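PDB 7RAG: lipoprotein from Clostridioides difficile, which binds and allosterically activates the CwlD amidase during spore formation, and carries a LolA-type fold. Local coordinates for residues V155-K158 and E159-R163; F15-Q18 and I19-N23; Y142-A145 and D146-N149. All blocks are in the same frame, centred on the assembly; numbering follows the deposited sequence.

Interaction 1: V155-K158 and E159-R163; sequences VLDK and EGVPR
Asp157 meets Glu159, Val161 and Arg163 as the chain reverses through a type I turn with a G1 beta bulge. At Glu159 the backbone N approaches Asp157 OD1 at 2.8 Å, a weak bond at an unfavourable angle, while its acid side chain stays at the exposed outside of the turn. Gly160 follows, closing the turn through its N to Asp157 O (3.0 Å); its positive phi (83°) would force a CB against the preceding carbonyl O, so the residue suits the bulge position. Val161 pairs its O with Asp157 N at 2.8 Å, and its own N reaches Asp157 OD1 (2.9 Å) from above the carboxylate plane. Pro162 forms a non-hydrogen-bonded antiparallel pair with Leu156; its CG lies 3.6 Å from Leu156 CD2 on the face the two share, an apolar pairing where no backbone N-H is needed. Arg163 donates its N to Val155 O, then turns back through a bend at chi2 (-48°) to grip the aspartate side-on: NE meets OD2 of Asp157 at 2.8 Å, and NH2 reaches that same oxygen at 3.2 Å, the carboxylate and guanidinium planes 71° apart. This leaves OD1 for the backbone, while Arg163 NH1 bonds to Val34 O of the second subunit. The turn joins strands 150-156 and 162-173, and the backbone of Leu156 is hydrogen-bonded to Asn137 and Lys138, where strand 138-144 begins.

Interaction 2: F15-Q18 and I19-N23; sequences FQKQ and ISDMN
The Phe15 ring carries two methyls of Ile19 over one and the same face: CG2, a CH-pi contact 4.1 Å from the centroid of the Phe15 ring, and CD1, above the CE2-CZ part, with Phe15 CE2 to Ile19 CD1 at 3.5 Å. The two belong to the last turns of the alpha helix 8-21, four residues apart, so both project from one side of it; Val143 of the second subunit packs against Phe15 and Leu109 of that subunit against Ile19, an apolar setting that suits both side chains. Ile19 holds CG1 between its backbone N and carbonyl carbon (chi1 60°), which puts CG1 3.3 Å from Phe15 O, from where CD1 runs out over the ring beside CG2. Regular helix bonds run from Ile19 N, Ser20 N and Asp21 N to the carbonyls four residues earlier, and then fade: Met22 N to Gln18 O is weak at 3.4 Å, as the helix gives way to loop. On the exposed side Lys17 lays its CD and CE along Asp21 OD2, yet its NZ stays 4.5 Å from that oxygen, short of a salt bridge, so any attraction is probably modest. Gln18 instead sends NE2 to Thr147 O of the second subunit. Met22, present as selenomethionine, bends at chi3 and places its CE methyl 3.3 Å from Gln18 O, with Gln18 CG next.

Interaction 3: Y142-A145 and D146-N149; sequences YVNA and DTKN
Asn144 N bonds to Asn149 O at 2.8 Å, an almost straight antiparallel closure across the loop, while Asn144 O receives a weak, bent bond from Lys148 N. Between them the chain makes an Asx turn at Asn144, followed by an ST turn at Thr147, as the connection of the beta hairpin of strands 138-144 and 150-156. Asn144 suits its place because an amide can accept and donate at once. With CG anti to the backbone N (chi1 -178°), its side chain leans over the loop, and OD1 takes two backbone bonds, from Asp146 N at 2.8 Å and from Thr147 N at 2.9 Å. These donors arrive from opposite faces of the amide plane, so the oxygen is held between them; ND2 is engaged by Glu151 of the next strand, which should fix the rotation of the group. Val143 CG1 packs against the backbone, 3.4 Å from Asn149 O, and the Asn149 side chain lies on Phe171 and Tyr173 of strand 162-173. Lys148 has positive backbone angles (56°/18°), a left-handed conformation that helps the chain turn back toward Asn149, and its bent side chain makes a weak bond from NZ to Asp146 O. Thr147 crosses the Asn144 side chain at about a right angle, and its OG1, which lies against Asn144 CB, accepts the ST-turn bond from Asn149 N at 3.1 Å.

Interactions 1 and 3 join strands of the same antiparallel sheet and share strand 150-156, one turn following that strand and the other preceding it; their nearest atoms are about 7 Å apart. Each uses a short polar side chain to hold backbone N-H groups, but the carboxylate of 155-163 also takes an arginine, whereas the amide of 142-149 donates its ND2 to Glu151. Interaction 2 is helical: backbone i to i+4 bonds with an apolar side packed on the second subunit. Interaction 3 is a surface contact, while interactions 1 and 2 are partly buried. All three touch the second subunit, and the helix end 15-23 packs on the hairpin loop 142-149 of that other copy.

Interaction 1: V155-K158 and E159-R163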
ATOM      1  N   VAL A 155     -21.366  -4.466  21.613  1.00 53.85           N
ATOM      2  CA  VAL A 155     -21.892  -3.193  21.141  1.00 54.44           C
ATOM      3  C   VAL A 155     -23.400  -3.211  21.394  1.00 56.94           C
ATOM      4  O   VAL A 155     -24.122  -4.087  20.900  1.00 54.88           O
ATOM      5  CB  VAL A 155     -21.547  -2.961  19.660  1.00 58.96           C
ATOM      6  CG1 VAL A 155     -22.031  -1.591  19.173  1.00 53.86           C
ATOM      7  CG2 VAL A 155     -20.045  -3.099  19.442  1.00 51.63           C
ATOM      8  N   LEU A 156     -23.873  -2.284  22.215  1.00 60.88           N
ATOM      9  CA  LEU A 156     -25.274  -2.219  22.601  1.00 61.07           C
ATOM     10  C   LEU A 156     -25.953  -1.090  21.838  1.00 60.34           C
ATOM     11  O   LEU A 156     -25.353  -0.029  21.628  1.00 57.86           O
ATOM     12  CB  LEU A 156     -25.422  -1.994  24.106  1.00 59.01           C
ATOM     13  CG  LEU A 156     -24.646  -2.910  25.054  1.00 63.19           C
ATOM     14  CD1 LEU A 156     -24.660  -2.285  26.429  1.00 61.57           C
ATOM     15  CD2 LEU A 156     -25.198  -4.339  25.112  1.00 58.47           C
ATOM     16  N   ASP A 157     -27.191  -1.330  21.403  1.00 57.73           N
ATOM     17  CA  ASP A 157     -27.951  -0.257  20.783  1.00 65.64           C
ATOM     18  C   ASP A 157     -28.464   0.691  21.866  1.00 68.76           C
ATOM     19  O   ASP A 157     -28.146   0.557  23.050  1.00 68.66           O
ATOM     20  CB  ASP A 157     -29.073  -0.816  19.902  1.00 63.10           C
ATOM     21  CG  ASP A 157     -30.113  -1.611  20.667  1.00 65.54           C
ATOM     22  OD1 ASP A 157     -30.258  -1.443  21.891  1.00 67.94           O
ATOM     23  OD2 ASP A 157     -30.816  -2.409  20.013  1.00 68.66           O
ATOM     24  N   LYS A 158     -29.262   1.678  21.467  1.00 68.31           N
ATOM     25  CA  LYS A 158     -29.732   2.643  22.453  1.00 74.28           C
ATOM     26  C   LYS A 158     -30.664   2.016  23.484  1.00 74.83           C
ATOM     27  O   LYS A 158     -30.839   2.589  24.562  1.00 75.13           O
ATOM     28  CB  LYS A 158     -30.428   3.817  21.762  1.00 77.01           C
ATOM     29  CG  LYS A 158     -30.357   5.119  22.543  1.00 80.18           C
ATOM     30  CD  LYS A 158     -31.121   6.218  21.826  1.00 84.67           C
ATOM     31  CE  LYS A 158     -30.847   6.178  20.322  1.00 89.66           C
ATOM     32  NZ  LYS A 158     -29.411   6.465  19.973  1.00 90.66           N
ATOM     33  N   GLU A 159     -31.261   0.859  23.186  1.00 77.32           N
ATOM     34  CA  GLU A 159     -32.114   0.149  24.131  1.00 76.61           C
ATOM     35  C   GLU A 159     -31.353  -0.878  24.963  1.00 77.05           C
ATOM     36  O   GLU A 159     -31.988  -1.676  25.663  1.00 83.48           O
ATOM     37  CB  GLU A 159     -33.264  -0.555  23.402  1.00 80.24           C
ATOM     38  CG  GLU A 159     -33.692   0.111  22.116  1.00 84.82           C
ATOM     39  CD  GLU A 159     -34.349   1.442  22.355  1.00 94.98           C
ATOM     40  OE1 GLU A 159     -35.286   1.506  23.183  1.00103.87           O
ATOM     41  OE2 GLU A 159     -33.921   2.430  21.724  1.00100.13           O
ATOM     42  N   GLY A 160     -30.021  -0.899  24.881  1.00 69.35           N
ATOM     43  CA  GLY A 160     -29.229  -1.823  25.662  1.00 64.55           C
ATOM     44  C   GLY A 160     -29.090  -3.213  25.082  1.00 65.33           C
ATOM     45  O   GLY A 160     -28.468  -4.074  25.722  1.00 69.20           O
ATOM     46  N   VAL A 161     -29.645  -3.461  23.905  1.00 62.17           N
ATOM     47  CA  VAL A 161     -29.556  -4.773  23.263  1.00 61.53           C
ATOM     48  C   VAL A 161     -28.175  -4.919  22.629  1.00 60.38           C
ATOM     49  O   VAL A 161     -27.745  -4.023  21.879  1.00 60.53           O
ATOM     50  CB  VAL A 161     -30.660  -4.932  22.215  1.00 65.08           C
ATOM     51  CG1 VAL A 161     -30.458  -6.199  21.396  1.00 60.48           C
ATOM     52  CG2 VAL A 161     -32.029  -4.929  22.869  1.00 63.84           C
ATOM     53  N   PRO A 162     -27.457  -6.005  22.900  1.00 56.92           N
ATOM     54  CA  PRO A 162     -26.244  -6.294  22.128  1.00 58.77           C
ATOM     55  C   PRO A 162     -26.571  -6.487  20.652  1.00 59.50           C
ATOM     56  O   PRO A 162     -27.363  -7.355  20.275  1.00 56.86           O
ATOM     57  CB  PRO A 162     -25.717  -7.586  22.764  1.00 54.96           C
ATOM     58  CG  PRO A 162     -26.336  -7.639  24.086  1.00 56.86           C
ATOM     59  CD  PRO A 162     -27.672  -6.992  23.965  1.00 58.03           C
ATOM     60  N   ARG A 163     -25.958  -5.656  19.813  1.00 56.89           N
ATOM     61  CA  ARG A 163     -26.023  -5.866  18.377  1.00 51.40           C
ATOM     62  C   ARG A 163     -24.826  -6.631  17.857  1.00 50.13           C
ATOM     63  O   ARG A 163     -24.959  -7.362  16.872  1.00 49.28           O
ATOM     64  CB  ARG A 163     -26.125  -4.528  17.645  1.00 51.33           C
ATOM     65  CG  ARG A 163     -27.359  -3.773  17.979  1.00 52.75           C
ATOM     66  CD  ARG A 163     -28.519  -4.706  17.885  1.00 53.70           C
ATOM     67  NE  ARG A 163     -29.764  -3.968  17.884  1.00 65.57           N
ATOM     68  CZ  ARG A 163     -30.713  -4.101  16.975  1.00 57.30           C
ATOM     69  NH1 ARG A 163     -30.560  -4.973  15.988  1.00 52.88           N
ATOM     70  NH2 ARG A 163     -31.816  -3.365  17.085  1.00 55.86           N
TER

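Interaction 2: F15-Q18 and I19-N23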
ATOM      1  N   PHE A  15      21.448   3.186  26.050  1.00 66.31           N
ATOM      2  CA  PHE A  15      21.113   3.473  24.657  1.00 65.12           C
ATOM      3  C   PHE A  15      20.098   2.470  24.109  1.00 70.89           C
ATOM      4  O   PHE A  15      19.149   2.852  23.407  1.00 67.46           O
ATOM      5  CB  PHE A  15      22.393   3.476  23.818  1.00 63.92           C
ATOM      6  CG  PHE A  15      22.157   3.507  22.328  1.00 67.68           C
ATOM      7  CD1 PHE A  15      21.846   4.697  21.681  1.00 66.05           C
ATOM      8  CD2 PHE A  15      22.273   2.348  21.563  1.00 70.47           C
ATOM      9  CE1 PHE A  15      21.635   4.730  20.296  1.00 64.00           C
ATOM     10  CE2 PHE A  15      22.063   2.373  20.181  1.00 68.40           C
ATOM     11  CZ  PHE A  15      21.740   3.567  19.548  1.00 63.47           C
ATOM     12  N   GLN A  16      20.294   1.178  24.408  1.00 69.74           N
ATOM     13  CA  GLN A  16      19.360   0.155  23.945  1.00 69.39           C
ATOM     14  C   GLN A  16      17.957   0.403  24.483  1.00 68.07           C
ATOM     15  O   GLN A  16      16.963   0.280  23.753  1.00 66.37           O
ATOM     16  CB  GLN A  16      19.824  -1.226  24.388  1.00 73.73           C
ATOM     17  CG  GLN A  16      21.077  -1.749  23.745  1.00 79.79           C
ATOM     18  CD  GLN A  16      21.431  -3.120  24.308  1.00 86.44           C
ATOM     19  OE1 GLN A  16      21.416  -3.324  25.530  1.00 81.40           O
ATOM     20  NE2 GLN A  16      21.715  -4.076  23.423  1.00 92.06           N
ATOM     21  N   LYS A  17      17.858   0.735  25.768  1.00 69.70           N
ATOM     22  CA  LYS A  17      16.554   1.028  26.349  1.00 69.02           C
ATOM     23  C   LYS A  17      15.928   2.255  25.697  1.00 71.56           C
ATOM     24  O   LYS A  17      14.729   2.267  25.399  1.00 69.83           O
ATOM     25  CB  LYS A  17      16.704   1.220  27.855  1.00 73.06           C
ATOM     26  CG  LYS A  17      15.521   1.855  28.538  1.00 72.40           C
ATOM     27  CD  LYS A  17      14.468   0.841  28.891  1.00 80.74           C
ATOM     28  CE  LYS A  17      13.551   1.386  29.977  1.00 98.93           C
ATOM     29  NZ  LYS A  17      14.290   1.828  31.213  1.00110.03           N
ATOM     30  N   GLN A  18      16.733   3.296  25.459  1.00 70.20           N
ATOM     31  CA  GLN A  18      16.200   4.524  24.882  1.00 67.61           C
ATOM     32  C   GLN A  18      15.665   4.286  23.477  1.00 65.98           C
ATOM     33  O   GLN A  18      14.566   4.732  23.142  1.00 68.49           O
ATOM     34  CB  GLN A  18      17.274   5.620  24.878  1.00 66.53           C
ATOM     35  CG  GLN A  18      16.753   6.970  24.381  1.00 68.54           C
ATOM     36  CD  GLN A  18      17.619   8.155  24.789  1.00 67.28           C
ATOM     37  OE1 GLN A  18      18.004   8.296  25.956  1.00 69.77           O
ATOM     38  NE2 GLN A  18      17.929   9.018  23.821  1.00 64.84           N
ATOM     39  N   ILE A  19      16.410   3.569  22.639  1.00 67.38           N
ATOM     40  CA  ILE A  19      15.906   3.385  21.281  1.00 71.24           C
ATOM     41  C   ILE A  19      14.813   2.320  21.213  1.00 75.60           C
ATOM     42  O   ILE A  19      13.994   2.351  20.285  1.00 73.12           O
ATOM     43  CB  ILE A  19      17.023   3.052  20.280  1.00 67.38           C
ATOM     44  CG1 ILE A  19      17.750   1.765  20.670  1.00 73.58           C
ATOM     45  CG2 ILE A  19      17.990   4.208  20.176  1.00 66.59           C
ATOM     46  CD1 ILE A  19      18.760   1.312  19.642  1.00 69.83           C
ATOM     47  N   SER A  20      14.759   1.394  22.177  1.00 69.95           N
ATOM     48  CA  SER A  20      13.706   0.386  22.156  1.00 72.46           C
ATOM     49  C   SER A  20      12.343   0.989  22.480  1.00 71.46           C
ATOM     50  O   SER A  20      11.343   0.651  21.837  1.00 71.90           O
ATOM     51  CB  SER A  20      14.042  -0.738  23.128  1.00 75.86           C
ATOM     52  OG  SER A  20      13.476  -1.955  22.677  1.00 88.33           O
ATOM     53  N   ASP A  21      12.280   1.880  23.472  1.00 71.95           N
ATOM     54  CA  ASP A  21      11.020   2.504  23.862  1.00 71.23           C
ATOM     55  C   ASP A  21      10.579   3.590  22.902  1.00 69.46           C
ATOM     56  O   ASP A  21       9.451   4.076  23.008  1.00 75.20           O
ATOM     57  CB  ASP A  21      11.130   3.085  25.267  1.00 69.78           C
ATOM     58  CG  ASP A  21      11.542   2.048  26.284  1.00 75.75           C
ATOM     59  OD1 ASP A  21      11.249   0.851  26.052  1.00 80.76           O
ATOM     60  OD2 ASP A  21      12.159   2.418  27.313  1.00 77.90           O
HETATM   61  N   MSE A  22      11.434   3.986  21.988  1.00 67.48           N
HETATM   62  CA  MSE A  22      11.122   5.015  21.029  1.00 72.06           C
HETATM   63  C   MSE A  22       9.875   4.616  20.257  1.00 68.70           C
HETATM   64  O   MSE A  22       9.800   3.505  19.763  1.00 74.42           O
HETATM   65  CB  MSE A  22      12.314   5.183  20.091  1.00 68.84           C
HETATM   66  CG  MSE A  22      12.714   6.587  19.762  1.00 74.56           C
HETATM   67 SE   MSE A  22      14.603   6.585  19.187  1.00 87.36          SE
HETATM   68  CE  MSE A  22      15.440   7.004  20.921  1.00 68.75           C
ATOM     69  N   ASN A  23       8.891   5.500  20.167  1.00 68.64           N
ATOM     70  CA  ASN A  23       7.743   5.285  19.300  1.00 67.35           C
ATOM     71  C   ASN A  23       7.712   6.273  18.149  1.00 66.97           C
ATOM     72  O   ASN A  23       6.915   6.101  17.218  1.00 62.81           O
ATOM     73  CB  ASN A  23       6.429   5.393  20.096  1.00 73.63           C
ATOM     74  CG  ASN A  23       6.202   4.203  21.042  1.00 75.05           C
ATOM     75  OD1 ASN A  23       6.550   3.051  20.728  1.00 71.83           O
ATOM     76  ND2 ASN A  23       5.620   4.484  22.213  1.00 76.04           N
TER

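Interaction 3: Y142-A145 and D146-N149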
ATOM      1  N   TYR A 142     -15.404  -6.979  28.479  1.00 60.42           N
ATOM      2  CA  TYR A 142     -15.176  -7.815  29.650  1.00 58.63           C
ATOM      3  C   TYR A 142     -13.751  -8.333  29.586  1.00 60.41           C
ATOM      4  O   TYR A 142     -13.375  -9.002  28.617  1.00 63.28           O
ATOM      5  CB  TYR A 142     -16.164  -8.981  29.701  1.00 59.04           C
ATOM      6  CG  TYR A 142     -17.591  -8.515  29.808  1.00 66.01           C
ATOM      7  CD1 TYR A 142     -18.239  -8.464  31.041  1.00 62.46           C
ATOM      8  CD2 TYR A 142     -18.290  -8.091  28.678  1.00 62.42           C
ATOM      9  CE1 TYR A 142     -19.533  -8.019  31.140  1.00 60.82           C
ATOM     10  CE2 TYR A 142     -19.588  -7.648  28.776  1.00 60.90           C
ATOM     11  CZ  TYR A 142     -20.202  -7.614  30.005  1.00 64.43           C
ATOM     12  OH  TYR A 142     -21.499  -7.159  30.092  1.00 76.65           O
ATOM     13  N   VAL A 143     -12.965  -8.029  30.613  1.00 64.66           N
ATOM     14  CA  VAL A 143     -11.579  -8.461  30.721  1.00 63.18           C
ATOM     15  C   VAL A 143     -11.479  -9.467  31.861  1.00 63.98           C
ATOM     16  O   VAL A 143     -12.079  -9.277  32.924  1.00 66.92           O
ATOM     17  CB  VAL A 143     -10.639  -7.260  30.957  1.00 62.59           C
ATOM     18  CG1 VAL A 143      -9.184  -7.713  30.945  1.00 61.77           C
ATOM     19  CG2 VAL A 143     -10.882  -6.185  29.915  1.00 60.26           C
ATOM     20  N   ASN A 144     -10.737 -10.542  31.638  1.00 60.07           N
ATOM     21  CA  ASN A 144     -10.492 -11.498  32.704  1.00 63.21           C
ATOM     22  C   ASN A 144      -9.621 -10.839  33.765  1.00 62.40           C
ATOM     23  O   ASN A 144      -8.519 -10.375  33.470  1.00 62.58           O
ATOM     24  CB  ASN A 144      -9.827 -12.747  32.136  1.00 60.80           C
ATOM     25  CG  ASN A 144      -9.598 -13.802  33.175  1.00 61.97           C
ATOM     26  OD1 ASN A 144      -8.762 -13.659  34.059  1.00 63.04           O
ATOM     27  ND2 ASN A 144     -10.327 -14.885  33.063  1.00 61.92           N
ATOM     28  N   ALA A 145     -10.102 -10.798  35.002  1.00 63.55           N
ATOM     29  CA  ALA A 145      -9.406 -10.024  36.017  1.00 64.95           C
ATOM     30  C   ALA A 145      -8.080 -10.636  36.410  1.00 66.21           C
ATOM     31  O   ALA A 145      -7.268  -9.946  37.032  1.00 68.13           O
ATOM     32  CB  ALA A 145     -10.276  -9.861  37.259  1.00 67.84           C
ATOM     33  N   ASP A 146      -7.835 -11.899  36.061  1.00 65.24           N
ATOM     34  CA  ASP A 146      -6.575 -12.559  36.375  1.00 66.08           C
ATOM     35  C   ASP A 146      -5.581 -12.502  35.224  1.00 65.54           C
ATOM     36  O   ASP A 146      -4.426 -12.117  35.412  1.00 66.46           O
ATOM     37  CB  ASP A 146      -6.841 -14.013  36.753  1.00 66.45           C
ATOM     38  CG  ASP A 146      -7.598 -14.141  38.049  1.00 67.53           C
ATOM     39  OD1 ASP A 146      -7.183 -13.488  39.029  1.00 68.67           O
ATOM     40  OD2 ASP A 146      -8.607 -14.886  38.073  1.00 67.42           O
ATOM     41  N   THR A 147      -6.007 -12.888  34.029  1.00 64.25           N
ATOM     42  CA  THR A 147      -5.131 -12.817  32.874  1.00 63.90           C
ATOM     43  C   THR A 147      -4.999 -11.408  32.311  1.00 63.56           C
ATOM     44  O   THR A 147      -4.031 -11.139  31.590  1.00 65.13           O
ATOM     45  CB  THR A 147      -5.643 -13.748  31.778  1.00 63.02           C
ATOM     46  OG1 THR A 147      -6.932 -13.296  31.313  1.00 61.57           O
ATOM     47  CG2 THR A 147      -5.751 -15.163  32.316  1.00 63.51           C
ATOM     48  N   LYS A 148      -5.942 -10.510  32.625  1.00 63.22           N
ATOM     49  CA  LYS A 148      -6.090  -9.206  31.970  1.00 62.86           C
ATOM     50  C   LYS A 148      -6.250  -9.339  30.462  1.00 61.56           C
ATOM     51  O   LYS A 148      -6.020  -8.377  29.728  1.00 61.47           O
ATOM     52  CB  LYS A 148      -4.919  -8.259  32.283  1.00 65.87           C
ATOM     53  CG  LYS A 148      -4.323  -8.427  33.685  1.00 68.26           C
ATOM     54  CD  LYS A 148      -5.018  -7.558  34.704  1.00 66.55           C
ATOM     55  CE  LYS A 148      -5.089  -8.238  36.049  1.00 67.47           C
ATOM     56  NZ  LYS A 148      -3.844  -8.945  36.422  1.00 71.45           N
ATOM     57  N   ASN A 149      -6.608 -10.544  29.972  1.00 60.75           N
ATOM     58  CA  ASN A 149      -6.944 -10.664  28.565  1.00 59.55           C
ATOM     59  C   ASN A 149      -8.427 -10.367  28.380  1.00 62.69           C
ATOM     60  O   ASN A 149      -9.240 -10.674  29.258  1.00 60.14           O
ATOM     61  CB  ASN A 149      -6.644 -12.074  28.046  1.00 59.45           C
ATOM     62  CG  ASN A 149      -5.145 -12.432  28.073  1.00 61.05           C
ATOM     63  OD1 ASN A 149      -4.282 -11.622  27.726  1.00 61.31           O
ATOM     64  ND2 ASN A 149      -4.846 -13.660  28.470  1.00 61.40           N
TER